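Local coordinates for Agap007691-pb (Anopheles gambiae, PDB 5C98), which is of unestablished function but belongs to the serpin family, whose members commonly inhibit serine proteases, at residues 149-154 with 174-179; 282-287 with 324-329. One frame throughout, in Å; residues are numbered along the deposited sequence. Where two conformers were deposited one is given.

Contact 1: residues 149-154 with 174-179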
ATOM      1  N   THR A 149      12.810  -0.386   7.597  1.00 25.34           N
ATOM      2  CA  THR A 149      11.414  -0.146   7.269  1.00 28.39           C
ATOM      3  C   THR A 149      10.515  -1.272   7.750  1.00 24.96           C
ATOM      4  O   THR A 149       9.369  -1.385   7.303  1.00 21.73           O
ATOM      5  CB  THR A 149      11.267   0.070   5.770  1.00 30.83           C
ATOM      6  OG1 THR A 149      10.027   0.755   5.519  1.00 26.85           O
ATOM      7  CG2 THR A 149      11.349  -1.274   5.003  1.00 25.74           C
ATOM      8  N   GLU A 150      11.010  -2.091   8.674  1.00 27.27           N
ATOM      9  CA  GLU A 150      10.238  -3.152   9.302  1.00 26.53           C
ATOM     10  C   GLU A 150       9.874  -4.285   8.350  1.00 24.11           C
ATOM     11  O   GLU A 150       8.943  -5.043   8.632  1.00 26.10           O
ATOM     12  CB  GLU A 150       8.984  -2.624  10.021  1.00 25.92           C
ATOM     13  CG  GLU A 150       9.279  -1.786  11.240  1.00 38.01           C
ATOM     14  CD  GLU A 150      10.141  -2.530  12.236  1.00 51.23           C
ATOM     15  OE1 GLU A 150       9.731  -3.626  12.668  1.00 50.07           O
ATOM     16  OE2 GLU A 150      11.241  -2.037  12.552  1.00 57.31           O
ATOM     17  N   ILE A 151      10.604  -4.445   7.245  1.00 23.63           N
ATOM     18  CA  ILE A 151      10.380  -5.532   6.275  1.00 23.76           C
ATOM     19  C   ILE A 151      11.737  -6.195   6.066  1.00 26.22           C
ATOM     20  O   ILE A 151      12.544  -5.730   5.253  1.00 25.08           O
ATOM     21  CB  ILE A 151       9.790  -5.047   4.939  1.00 22.72           C
ATOM     22  CG1 ILE A 151       8.448  -4.364   5.136  1.00 24.79           C
ATOM     23  CG2 ILE A 151       9.589  -6.237   4.003  1.00 30.36           C
ATOM     24  CD1 ILE A 151       7.904  -3.694   3.887  1.00 31.29           C
ATOM     25  N   GLU A 152      11.991  -7.276   6.798  1.00 26.03           N
ATOM     26  CA  GLU A 152      13.282  -7.950   6.774  1.00 26.21           C
ATOM     27  C   GLU A 152      13.351  -9.078   5.757  1.00 31.76           C
ATOM     28  O   GLU A 152      14.453  -9.542   5.448  1.00 33.70           O
ATOM     29  CB  GLU A 152      13.625  -8.495   8.164  1.00 40.14           C
ATOM     30  CG  GLU A 152      13.741  -7.416   9.234  1.00 57.41           C
ATOM     31  CD  GLU A 152      14.942  -6.507   9.026  1.00 58.18           C
ATOM     32  OE1 GLU A 152      16.083  -7.021   9.047  1.00 62.57           O
ATOM     33  OE2 GLU A 152      14.745  -5.284   8.840  1.00 54.85           O
ATOM     34  N   ASP A 153      12.216  -9.528   5.230  1.00 27.44           N
ATOM     35  CA  ASP A 153      12.165 -10.582   4.212  1.00 28.04           C
ATOM     36  C   ASP A 153      11.204 -10.116   3.123  1.00 26.18           C
ATOM     37  O   ASP A 153      10.086 -10.608   2.969  1.00 26.72           O
ATOM     38  CB  ASP A 153      11.729 -11.913   4.813  1.00 37.34           C
ATOM     39  CG  ASP A 153      12.888 -12.694   5.383  1.00 56.81           C
ATOM     40  OD1 ASP A 153      13.584 -13.372   4.597  1.00 65.86           O
ATOM     41  OD2 ASP A 153      13.102 -12.624   6.611  1.00 62.82           O
ATOM     42  N   PHE A 154      11.660  -9.136   2.359  1.00 24.80           N
ATOM     43  CA  PHE A 154      10.789  -8.491   1.391  1.00 23.80           C
ATOM     44  C   PHE A 154      10.256  -9.486   0.353  1.00 24.05           C
ATOM     45  O   PHE A 154       9.080  -9.425  -0.024  1.00 23.65           O
ATOM     46  CB  PHE A 154      11.563  -7.328   0.748  1.00 22.94           C
ATOM     47  CG  PHE A 154      10.707  -6.431  -0.072  1.00 21.86           C
ATOM     48  CD1 PHE A 154      10.338  -6.809  -1.335  1.00 21.62           C
ATOM     49  CD2 PHE A 154      10.248  -5.220   0.416  1.00 21.59           C
ATOM     50  CE1 PHE A 154       9.518  -6.026  -2.100  1.00 22.93           C
ATOM     51  CE2 PHE A 154       9.438  -4.417  -0.380  1.00 20.17           C
ATOM     52  CZ  PHE A 154       9.079  -4.826  -1.619  1.00 22.02           C
ATOM     53  N   GLY A 174       8.059  -0.831  -1.524  1.00 14.86           N
ATOM     54  CA  GLY A 174       7.801  -1.031  -0.111  1.00 17.26           C
ATOM     55  C   GLY A 174       7.128   0.189   0.479  1.00 17.72           C
ATOM     56  O   GLY A 174       7.676   1.286   0.343  1.00 17.99           O
ATOM     57  N   VAL A 175       5.991   0.036   1.169  1.00 14.90           N
ATOM     58  CA  VAL A 175       5.325   1.148   1.850  1.00 15.35           C
ATOM     59  C   VAL A 175       5.059   0.735   3.296  1.00 14.83           C
ATOM     60  O   VAL A 175       4.252  -0.167   3.548  1.00 14.67           O
ATOM     61  CB  VAL A 175       4.036   1.592   1.173  1.00 15.11           C
ATOM     62  CG1 VAL A 175       3.374   2.721   1.959  1.00 17.47           C
ATOM     63  CG2 VAL A 175       4.368   2.032  -0.264  1.00 16.75           C
ATOM     64  N   SER A 176       5.719   1.404   4.224  1.00 15.75           N
ATOM     65  CA  SER A 176       5.645   1.093   5.642  1.00 15.91           C
ATOM     66  C   SER A 176       5.177   2.312   6.395  1.00 14.37           C
ATOM     67  O   SER A 176       5.801   3.369   6.326  1.00 16.99           O
ATOM     68  CB  SER A 176       6.996   0.644   6.188  1.00 21.08           C
ATOM     69  OG  SER A 176       7.391  -0.519   5.498  1.00 20.67           O
ATOM     70  N   VAL A 177       4.086   2.158   7.129  1.00 15.71           N
ATOM     71  CA  VAL A 177       3.608   3.197   8.027  1.00 17.82           C
ATOM     72  C   VAL A 177       4.242   2.922   9.383  1.00 19.48           C
ATOM     73  O   VAL A 177       3.989   1.870   9.979  1.00 21.46           O
ATOM     74  CB  VAL A 177       2.076   3.172   8.119  1.00 17.96           C
ATOM     75  CG1 VAL A 177       1.589   4.191   9.169  1.00 21.20           C
ATOM     76  CG2 VAL A 177       1.481   3.403   6.748  1.00 19.56           C
ATOM     77  N   LEU A 178       5.059   3.850   9.856  1.00 19.24           N
ATOM     78  CA  LEU A 178       5.878   3.658  11.043  1.00 20.77           C
ATOM     79  C   LEU A 178       5.513   4.579  12.203  1.00 20.91           C
ATOM     80  O   LEU A 178       5.930   4.313  13.334  1.00 29.96           O
ATOM     81  CB  LEU A 178       7.361   3.835  10.685  1.00 23.61           C
ATOM     82  CG  LEU A 178       7.828   2.953   9.525  1.00 25.51           C
ATOM     83  CD1 LEU A 178       9.217   3.368   9.052  1.00 34.21           C
ATOM     84  CD2 LEU A 178       7.795   1.488   9.923  1.00 26.22           C
ATOM     85  N   THR A 179       4.729   5.612  11.964  1.00 21.99           N
ATOM     86  CA  THR A 179       4.418   6.556  13.021  0.50 22.29           C
ATOM     87  C   THR A 179       3.477   5.909  14.039  1.00 22.67           C
ATOM     88  O   THR A 179       2.582   5.147  13.660  1.00 21.56           O
ATOM     89  CB  THR A 179       3.760   7.787  12.401  0.50 24.85           C
ATOM     90  OG1 THR A 179       4.723   8.513  11.641  0.50 41.09           O
ATOM     91  CG2 THR A 179       3.253   8.697  13.439  0.50 14.25           C
TER
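Ser-176 reaches out from the strand ending at Val-177 and donates a hydrogen bond from OG to Thr-149 O, 2.8 Å away, approaching in the carbonyl plane at a C=O...OG angle of 149°. OG, anti to the Ser-176 carbonyl carbon (chi1 -61°), is set toward Thr-149. The Thr-149 side chain comes to the same place: its OG1 is 2.9 Å from Ser-176 OG. Ile-151 adds an apolar neighbour, the tip CD1 standing 3.6 Å from Ser-176 OG. Packing continues at both ends of this polar spot. Just past the end of the strand, Glu-150 CG touches Leu-178 CD2 at 3.8 Å, while the carboxylate turns away. At the other end Phe-154 presents a ring edge to bare backbone, its CE2 3.8 Å from Gly-174 CA with that carbon in the ring plane. Further out, Tyr-144 stacks on the Phe-154 ring and Val-140 and Asn-141 touch it, so helix 133-146 helps place the aromatic group. Lys-96 of the adjoining strand meets both Thr-149 and Leu-178. In serpin terms, this is the connection that follows helix F, folding back over the third strand of beta-sheet A.

Contact 2: residues 282-287 with 324-329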
ATOM      1  N   PHE A 282      -0.823  -6.064  13.561  1.00 19.75           N
ATOM      2  CA  PHE A 282      -0.032  -5.572  12.452  1.00 18.11           C
ATOM      3  C   PHE A 282      -0.490  -6.310  11.207  1.00 20.41           C
ATOM      4  O   PHE A 282      -1.140  -7.361  11.278  1.00 19.92           O
ATOM      5  CB  PHE A 282       1.456  -5.790  12.684  1.00 19.46           C
ATOM      6  CG  PHE A 282       1.876  -7.209  12.517  1.00 22.00           C
ATOM      7  CD1 PHE A 282       1.703  -8.120  13.534  1.00 24.09           C
ATOM      8  CD2 PHE A 282       2.438  -7.627  11.316  1.00 23.99           C
ATOM      9  CE1 PHE A 282       2.099  -9.431  13.370  1.00 27.65           C
ATOM     10  CE2 PHE A 282       2.817  -8.929  11.135  1.00 25.75           C
ATOM     11  CZ  PHE A 282       2.648  -9.841  12.175  1.00 27.83           C
ATOM     12  N   VAL A 283      -0.138  -5.728  10.064  1.00 17.28           N
ATOM     13  CA  VAL A 283      -0.290  -6.377   8.772  1.00 16.67           C
ATOM     14  C   VAL A 283       1.023  -6.161   8.048  1.00 19.22           C
ATOM     15  O   VAL A 283       1.510  -5.033   7.971  1.00 20.30           O
ATOM     16  CB  VAL A 283      -1.476  -5.818   7.959  1.00 16.32           C
ATOM     17  CG1 VAL A 283      -1.541  -6.421   6.559  1.00 23.69           C
ATOM     18  CG2 VAL A 283      -2.770  -6.116   8.671  1.00 20.85           C
ATOM     19  N   ARG A 284       1.628  -7.241   7.586  1.00 17.99           N
ATOM     20  CA  ARG A 284       2.829  -7.168   6.767  1.00 17.84           C
ATOM     21  C   ARG A 284       2.605  -8.139   5.626  1.00 18.84           C
ATOM     22  O   ARG A 284       2.654  -9.353   5.836  1.00 21.32           O
ATOM     23  CB  ARG A 284       4.064  -7.547   7.567  1.00 20.81           C
ATOM     24  CG  ARG A 284       5.349  -7.338   6.760  1.00 22.30           C
ATOM     25  CD  ARG A 284       6.535  -7.950   7.400  1.00 31.97           C
ATOM     26  NE  ARG A 284       7.025  -7.164   8.521  1.00 31.24           N
ATOM     27  CZ  ARG A 284       6.941  -7.519   9.800  1.00 37.11           C
ATOM     28  NH1 ARG A 284       6.343  -8.651  10.159  1.00 32.13           N
ATOM     29  NH2 ARG A 284       7.460  -6.727  10.733  1.00 40.22           N
ATOM     30  N   GLU A 285       2.342  -7.617   4.433  1.00 16.55           N
ATOM     31  CA  GLU A 285       1.798  -8.435   3.358  1.00 18.42           C
ATOM     32  C   GLU A 285       2.477  -8.127   2.037  1.00 16.55           C
ATOM     33  O   GLU A 285       2.580  -6.961   1.635  1.00 16.44           O
ATOM     34  CB  GLU A 285       0.283  -8.233   3.214  1.00 20.40           C
ATOM     35  CG  GLU A 285      -0.567  -8.799   4.378  1.00 22.48           C
ATOM     36  CD  GLU A 285      -0.552 -10.306   4.506  1.00 25.97           C
ATOM     37  OE1 GLU A 285      -0.295 -11.021   3.508  1.00 30.05           O
ATOM     38  OE2 GLU A 285      -0.797 -10.796   5.648  1.00 28.87           O
ATOM     39  N   LYS A 286       2.931  -9.185   1.376  1.00 17.51           N
ATOM     40  CA  LYS A 286       3.497  -9.137   0.040  1.00 18.01           C
ATOM     41  C   LYS A 286       2.374  -9.367  -0.962  1.00 18.05           C
ATOM     42  O   LYS A 286       1.587 -10.313  -0.809  1.00 21.00           O
ATOM     43  CB  LYS A 286       4.546 -10.236  -0.096  1.00 21.95           C
ATOM     44  CG  LYS A 286       5.220 -10.320  -1.457  1.00 20.48           C
ATOM     45  CD  LYS A 286       6.383 -11.308  -1.464  1.00 26.95           C
ATOM     46  CE  LYS A 286       5.924 -12.736  -1.335  1.00 33.16           C
ATOM     47  NZ  LYS A 286       7.070 -13.613  -0.986  1.00 36.60           N
ATOM     48  N   THR A 287       2.294  -8.508  -1.975  1.00 16.69           N
ATOM     49  CA  THR A 287       1.280  -8.595  -3.010  1.00 18.72           C
ATOM     50  C   THR A 287       1.939  -8.447  -4.368  1.00 19.37           C
ATOM     51  O   THR A 287       3.124  -8.121  -4.478  1.00 18.92           O
ATOM     52  CB  THR A 287       0.204  -7.526  -2.822  1.00 17.31           C
ATOM     53  OG1 THR A 287       0.802  -6.222  -2.853  1.00 17.87           O
ATOM     54  CG2 THR A 287      -0.509  -7.723  -1.494  1.00 18.30           C
ATOM     55  N   HIS A 324       5.371  -4.803  -0.980  1.00 14.78           N
ATOM     56  CA  HIS A 324       5.300  -5.302   0.387  1.00 15.62           C
ATOM     57  C   HIS A 324       5.009  -4.127   1.293  1.00 15.56           C
ATOM     58  O   HIS A 324       5.697  -3.101   1.231  1.00 16.60           O
ATOM     59  CB  HIS A 324       6.621  -5.977   0.777  1.00 15.67           C
ATOM     60  CG  HIS A 324       6.479  -7.100   1.752  1.00 17.24           C
ATOM     61  ND1 HIS A 324       7.192  -8.278   1.631  1.00 20.23           N
ATOM     62  CD2 HIS A 324       5.750  -7.224   2.884  1.00 17.54           C
ATOM     63  CE1 HIS A 324       6.899  -9.074   2.640  1.00 19.21           C
ATOM     64  NE2 HIS A 324       6.022  -8.463   3.418  1.00 20.67           N
ATOM     65  N   CYS A 325       3.944  -4.242   2.076  1.00 14.93           N
ATOM     66  CA  CYS A 325       3.483  -3.154   2.911  1.00 15.29           C
ATOM     67  C   CYS A 325       3.464  -3.575   4.364  1.00 15.67           C
ATOM     68  O   CYS A 325       3.279  -4.751   4.685  1.00 16.39           O
ATOM     69  CB  CYS A 325       2.082  -2.731   2.526  1.00 14.44           C
ATOM     70  SG  CYS A 325       2.007  -1.857   0.919  1.00 17.96           S
ATOM     71  N   TYR A 326       3.616  -2.593   5.239  1.00 15.68           N
ATOM     72  CA  TYR A 326       3.636  -2.804   6.674  1.00 15.49           C
ATOM     73  C   TYR A 326       2.851  -1.708   7.379  1.00 16.25           C
ATOM     74  O   TYR A 326       2.935  -0.534   7.004  1.00 15.99           O
ATOM     75  CB  TYR A 326       5.076  -2.752   7.178  1.00 16.82           C
ATOM     76  CG  TYR A 326       5.232  -2.796   8.700  1.00 18.40           C
ATOM     77  CD1 TYR A 326       5.168  -3.992   9.388  1.00 23.37           C
ATOM     78  CD2 TYR A 326       5.423  -1.630   9.426  1.00 24.34           C
ATOM     79  CE1 TYR A 326       5.297  -4.037  10.806  1.00 22.46           C
ATOM     80  CE2 TYR A 326       5.550  -1.655  10.827  1.00 23.04           C
ATOM     81  CZ  TYR A 326       5.511  -2.856  11.497  1.00 24.88           C
ATOM     82  OH  TYR A 326       5.656  -2.899  12.889  1.00 26.63           O
ATOM     83  N   LEU A 327       2.114  -2.112   8.409  1.00 15.96           N
ATOM     84  CA  LEU A 327       1.414  -1.232   9.336  1.00 16.69           C
ATOM     85  C   LEU A 327       1.307  -1.960  10.666  1.00 17.48           C
ATOM     86  O   LEU A 327       1.034  -3.155  10.688  1.00 18.19           O
ATOM     87  CB  LEU A 327      -0.011  -0.946   8.836  1.00 18.74           C
ATOM     88  CG  LEU A 327      -0.937  -0.227   9.816  1.00 19.87           C
ATOM     89  CD1 LEU A 327      -0.488   1.224  10.075  1.00 19.10           C
ATOM     90  CD2 LEU A 327      -2.340  -0.234   9.295  1.00 20.73           C
ATOM     91  N   ALA A 328       1.495  -1.243  11.779  1.00 20.46           N
ATOM     92  CA  ALA A 328       1.233  -1.806  13.103  1.00 18.92           C
ATOM     93  C   ALA A 328       0.598  -0.735  13.987  1.00 24.09           C
ATOM     94  O   ALA A 328       0.727   0.464  13.718  1.00 23.43           O
ATOM     95  CB  ALA A 328       2.511  -2.356  13.709  1.00 20.97           C
ATOM     96  N   VAL A 329      -0.169  -1.164  14.991  1.00 21.49           N
ATOM     97  CA  VAL A 329      -0.680  -0.238  15.999  1.00 25.99           C
ATOM     98  C   VAL A 329      -0.257  -0.713  17.387  1.00 24.30           C
ATOM     99  O   VAL A 329       0.027  -1.893  17.595  1.00 33.69           O
ATOM    100  CB  VAL A 329      -2.207  -0.005  15.925  1.00 30.75           C
ATOM    101  CG1 VAL A 329      -2.588   0.718  14.639  1.00 32.35           C
ATOM    102  CG2 VAL A 329      -2.967  -1.321  16.061  1.00 32.69           C
TER
HETATM  103  O   HOH W   1       5.637 -10.360   5.368  1.00 30.55           O
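Phe-282 to Lys-286 pair with His-324 to Ala-328 as antiparallel strands, their short axes 174° apart. Four backbone hydrogen bonds join them, two in each hydrogen-bonded pair: Val-283 with Leu-327, where Val-283 N to Leu-327 O is 2.9 Å, and Glu-285 with Cys-325, where Cys-325 N to Glu-285 O is 3.1 Å. Alpha C-H...O contacts add to this ladder, among them Tyr-326 CA to Val-283 O at 3.3 Å. Aromatic contacts lie on the face bearing Arg-284, Lys-286, His-324 and Tyr-326. Lys-286 CB sits over the imidazole of His-324, 3.9 Å from its centroid, a CH-pi contact. Arg-284 CG, anti to the backbone N (chi1 -174°), lies 3.6 Å from His-324 NE2. Its NH2 comes within 3.5 Å of Tyr-326 CE1, the guanidinium and phenol planes 23° apart, while NE is hydrogen-bonded to the Glu-150 carbonyl. Apolar contact is small, Phe-282 CB to Ala-328 CB, 3.7 Å, at the end of the same face. A water joins His-324 NE2, 2.7 Å away at the ring edge, to Arg-284 O. Since His-324 ND1 is also bonded to the carbonyl of Phe-154, both ring nitrogens have partners, which should fix the ring's rotation and probably leaves a proton on ND1.

Overall arrangement
Contact 1 is the more buried of the two and lays an irregular connection on a strand through one side-chain hydrogen bond and small apolar touches. Contact 2, partly buried, instead pairs two neighbouring antiparallel strands by a regular backbone ladder, with Arg-284 and Lys-286 on the face that meets the loop, Lys-286 reaching Asp-159. The two meet directly, their centres about 7 Å apart. Strands 169-177 and 320-328 are parallel neighbours, and the loop 149-154 spans both contacts, two of its carbonyls bonding to side chains of contact 2. In serpins, the reactive loop inserts between these two strands of sheet A; here they remain directly paired, consistent with an uninserted loop.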